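Local coordinates for protein adenylosuccinate lyase (Francisella tularensis subsp. tularensis SCHU S4, PDB 4EEI) that probably catalyses the release of fumarate from adenylosuccinate to give AMP, and a matching fumarate-forming cleavage in the de novo pathway to IMP, at residues 156-159 / 160-164; 168-171 / 172-175. All coordinates share one frame; numbering follows the deposited sequence. Where two conformers were deposited one is given.

Contact 1: 156-159 / 160-164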
# COMPACT_ATOMS: atom_id res chain seq x y z
N GLY B 156 26.89 -7.55 -1.42
CA GLY B 156 25.84 -6.92 -0.63
C GLY B 156 24.45 -7.38 -1.03
O GLY B 156 23.54 -7.50 -0.19
N ALA B 157 24.27 -7.62 -2.32
CA ALA B 157 23.01 -8.17 -2.80
C ALA B 157 22.93 -9.64 -2.38
O ALA B 157 21.88 -10.11 -1.96
CB ALA B 157 22.91 -8.03 -4.29
N TYR B 158 24.05 -10.35 -2.52
CA TYR B 158 24.10 -11.76 -2.12
C TYR B 158 23.61 -11.98 -0.70
O TYR B 158 22.71 -12.80 -0.47
CB TYR B 158 25.52 -12.31 -2.28
CG TYR B 158 25.75 -13.67 -1.63
CD1 TYR B 158 25.34 -14.84 -2.25
CD2 TYR B 158 26.38 -13.76 -0.39
CE1 TYR B 158 25.56 -16.07 -1.66
CE2 TYR B 158 26.59 -14.99 0.20
CZ TYR B 158 26.19 -16.14 -0.44
OH TYR B 158 26.40 -17.36 0.15
N VAL B 159 24.18 -11.26 0.26
CA VAL B 159 23.81 -11.47 1.65
C VAL B 159 22.34 -11.12 1.91
O VAL B 159 21.69 -11.75 2.73
CB VAL B 159 24.74 -10.75 2.66
CG1 VAL B 159 26.15 -11.32 2.58
CG2 VAL B 159 24.74 -9.24 2.41
N GLU B 160 21.82 -10.13 1.19
CA GLU B 160 20.42 -9.75 1.37
C GLU B 160 19.49 -10.85 0.85
O GLU B 160 18.54 -11.24 1.52
CB GLU B 160 20.10 -8.42 0.68
CG GLU B 160 18.63 -8.02 0.84
CD GLU B 160 18.28 -6.69 0.18
OE1 GLU B 160 19.13 -6.13 -0.56
OE2 GLU B 160 17.15 -6.20 0.41
N PHE B 161 19.78 -11.36 -0.35
CA PHE B 161 19.00 -12.47 -0.90
C PHE B 161 19.15 -13.74 -0.05
O PHE B 161 18.21 -14.52 0.04
CB PHE B 161 19.38 -12.73 -2.37
CG PHE B 161 18.72 -11.78 -3.33
CD1 PHE B 161 17.37 -11.94 -3.67
CD2 PHE B 161 19.43 -10.72 -3.89
CE1 PHE B 161 16.74 -11.06 -4.56
CE2 PHE B 161 18.81 -9.83 -4.79
CZ PHE B 161 17.47 -10.01 -5.12
N LYS B 162 20.32 -13.93 0.57
CA LYS B 162 20.47 -15.06 1.51
C LYS B 162 19.63 -14.89 2.78
O LYS B 162 19.14 -15.87 3.37
CB LYS B 162 21.95 -15.30 1.88
CG LYS B 162 22.80 -15.86 0.73
CD LYS B 162 22.59 -17.37 0.56
CE LYS B 162 23.19 -18.13 1.73
NZ LYS B 162 22.61 -19.50 1.88
N ARG B 163 19.47 -13.65 3.24
CA ARG B 163 18.59 -13.41 4.38
C ARG B 163 17.17 -13.82 3.99
O ARG B 163 16.45 -14.43 4.79
CB ARG B 163 18.64 -11.95 4.84
CG ARG B 163 19.93 -11.57 5.57
CD ARG B 163 19.84 -10.18 6.23
NE ARG B 163 19.82 -9.06 5.27
CZ ARG B 163 20.92 -8.50 4.76
NH1 ARG B 163 22.12 -8.99 5.07
NH2 ARG B 163 20.83 -7.47 3.94
N ARG B 164 16.77 -13.52 2.76
CA ARG B 164 15.43 -13.89 2.29
C ARG B 164 15.33 -15.39 2.09
O ARG B 164 14.28 -15.99 2.37
CB ARG B 164 15.09 -13.15 0.99
CG ARG B 164 15.16 -11.63 1.10
CD ARG B 164 13.98 -11.03 1.89
NE ARG B 164 14.14 -11.20 3.34
CZ ARG B 164 14.92 -10.45 4.11
NH1 ARG B 164 15.01 -10.69 5.41
NH2 ARG B 164 15.60 -9.44 3.57
O HOH W 1 23.10 -6.20 2.28
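Lys162 lays its aliphatic chain against the ring of Tyr158, one helical turn earlier. Both side chains run the same way, and Lys162 CG stands over one ring face, 3.8 Å from the centroid of the Tyr158 ring and 18° off its normal, a CH-pi contact displaced toward the rim. With CG anti to its backbone N (chi1 168°), the Tyr158 ring runs along the helix side taken by Lys162, whose bent chain brings CD and CE alongside the phenol oxygen. Lysine suits this looser, partly exposed flank because CG covers the ring and the next methylenes follow its rim to the hydroxyl, while the ammonium leads away.

The tightly packed, buried side is lined by apolar side chains. Phe161 turns its ring edge to the preceding turn, CD2 lying 3.2 Å from Ala157 O, and the small methyl of Ala157 sits beside the ring without crowding it. Leu117, Cys121 and Leu124 of helix 94-131 and Ala232 of helix 217-244 also pack on Phe161. The same carbonyl, Ala157 O, takes a nearly straight bond from Phe161 N (2.9 Å, 175°).

Toward the second subunit the surface is polar and water-bridged. Arg163 bends at chi3 so that one guanidinium face turns to Val159 O, which sits toward the rim of the group, and NH1 comes 3.7 Å from Val159 CG2. A water in the guanidinium plane accepts from Arg163 NH2 and donates to Gly156 O (2.8 Å), whose bond from Glu160 N is weak. The helix thus sets an apolar face against helix 94-131, and a charged face whose ion pairs join Glu160 to Arg235 of the same chain and Arg163 to Asp217 of the second subunit.

Contact 2: 168-171 / 172-175. With EDO (1,2-ethanediol), chain C.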
# COMPACT_ATOMS: atom_id res chain seq x y z
N LEU B 168 12.56 -17.98 3.73
CA LEU B 168 11.72 -18.90 2.96
C LEU B 168 11.90 -20.35 3.39
O LEU B 168 10.92 -21.11 3.49
CB LEU B 168 11.98 -18.76 1.45
CG LEU B 168 11.35 -17.60 0.70
CD1 LEU B 168 11.59 -17.75 -0.79
CD2 LEU B 168 9.86 -17.51 0.98
N LYS B 169 13.14 -20.75 3.63
CA LYS B 169 13.40 -22.11 4.08
C LYS B 169 12.81 -22.33 5.47
O LYS B 169 12.34 -23.43 5.79
CB LYS B 169 14.90 -22.41 4.04
CG LYS B 169 15.46 -22.60 2.61
CD LYS B 169 16.93 -23.00 2.63
CE LYS B 169 17.39 -23.47 1.26
NZ LYS B 169 18.85 -23.75 1.19
N ASP B 170 12.81 -21.29 6.30
CA ASP B 170 12.16 -21.37 7.61
C ASP B 170 10.66 -21.58 7.44
O ASP B 170 10.05 -22.39 8.14
CB ASP B 170 12.39 -20.10 8.44
CG ASP B 170 13.79 -20.04 9.04
OD1 ASP B 170 14.46 -21.09 9.10
OD2 ASP B 170 14.21 -18.93 9.45
N PHE B 171 10.06 -20.85 6.51
CA PHE B 171 8.62 -20.97 6.28
C PHE B 171 8.33 -22.34 5.70
O PHE B 171 7.32 -22.96 6.02
CB PHE B 171 8.13 -19.90 5.32
CG PHE B 171 6.63 -19.83 5.22
CD1 PHE B 171 5.95 -20.56 4.26
CD2 PHE B 171 5.91 -19.03 6.08
CE1 PHE B 171 4.55 -20.48 4.17
CE2 PHE B 171 4.52 -18.95 6.01
CZ PHE B 171 3.84 -19.67 5.05
N GLN B 172 9.23 -22.82 4.85
CA GLN B 172 9.07 -24.15 4.27
C GLN B 172 9.03 -25.23 5.35
O GLN B 172 8.29 -26.21 5.23
CB GLN B 172 10.19 -24.42 3.26
CG GLN B 172 10.00 -25.68 2.43
CD GLN B 172 11.16 -25.91 1.49
OE1 GLN B 172 10.98 -26.20 0.30
NE2 GLN B 172 12.38 -25.78 2.02
N LYS B 173 9.84 -25.06 6.40
CA LYS B 173 9.85 -26.04 7.49
C LYS B 173 8.61 -25.93 8.34
O LYS B 173 8.11 -26.93 8.85
CB LYS B 173 11.05 -25.82 8.41
CG LYS B 173 12.39 -26.17 7.82
CD LYS B 173 13.48 -25.89 8.84
CE LYS B 173 14.79 -25.52 8.17
NZ LYS B 173 15.82 -25.13 9.17
N ASP B 174 8.09 -24.70 8.46
CA ASP B 174 7.00 -24.37 9.38
C ASP B 174 6.22 -23.14 8.90
O ASP B 174 6.57 -22.00 9.25
CB ASP B 174 7.59 -24.12 10.77
CG ASP B 174 6.54 -23.68 11.79
OD1 ASP B 174 5.33 -23.85 11.55
OD2 ASP B 174 6.96 -23.17 12.86
N GLY B 175 5.18 -23.35 8.09
CA GLY B 175 4.40 -22.24 7.59
C GLY B 175 3.07 -22.73 7.08
O GLY B 175 2.04 -22.13 7.37
C1 EDO C . 5.06 -27.40 7.10
O1 EDO C . 4.69 -26.48 8.14
C2 EDO C . 5.82 -28.59 7.66
O2 EDO C . 5.90 -29.64 6.68
O HOH W 2 13.08 -25.66 4.55
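Gly175 sets its CA over the centre of the Phe171 ring, 3.6 Å from the centroid of Phe171 and 10° off the normal, a CH-pi contact made by main chain rather than by a side chain. Glycine suits the place because a CB would point into the ring and clash with Phe171 CD1. With CG anti to the backbone N (chi1 -170°), the ring of Phe171 stands beside its own carbonyl, on the side where the chain comes back; Met110 and Leu222 pack on it too.

Lys173 N still reaches Lys169 O at 3.0 Å but also leans weakly on Asp170 O. Asp174 N then divides itself between Asp170 O (3.0 Å) and Phe171 O (3.1 Å), both weak. Gly175 N instead donates to O1 of an ethanediol, probably from the crystallisation liquor, at 3.2 Å.

On the polar flank the extended chain of Gln172 lets NE2 donate to a water that in turn donates to Lys169 O (2.7 Å), giving that carbonyl a second partner. Lys173 NZ stays 4.3 Å from Asp170 OD1, beyond a salt bridge, and Asp170 pairs with Lys166 through OD2. Long polar residues fit this outer surface, where solvent can meet their ends. The arrangement is that of a helix C-terminus, in which Asp174 is the first residue off helical angles and the chain leaving helix 151-173 turns back over Phe171 of the last turn.

How the contacts relate
Both contacts belong to helix 151-173, which follows the antiparallel strands 135-140 and 143-149. Going from the N terminus, contact 1 spans the middle of the helix and contact 2 its last turns and exit, so they stand in series with neither nesting nor crossing. Each closes just the short loop of a helical turn. Their centres are about 17 Å apart, as consecutive parts of one helix linked through its backbone. Along this length the helix keeps helices 94-131 and 217-244 as neighbours, tying together three members of the long helical bundle. Contact 1 additionally reaches the second subunit, whereas no other chain touches the segments of contact 2.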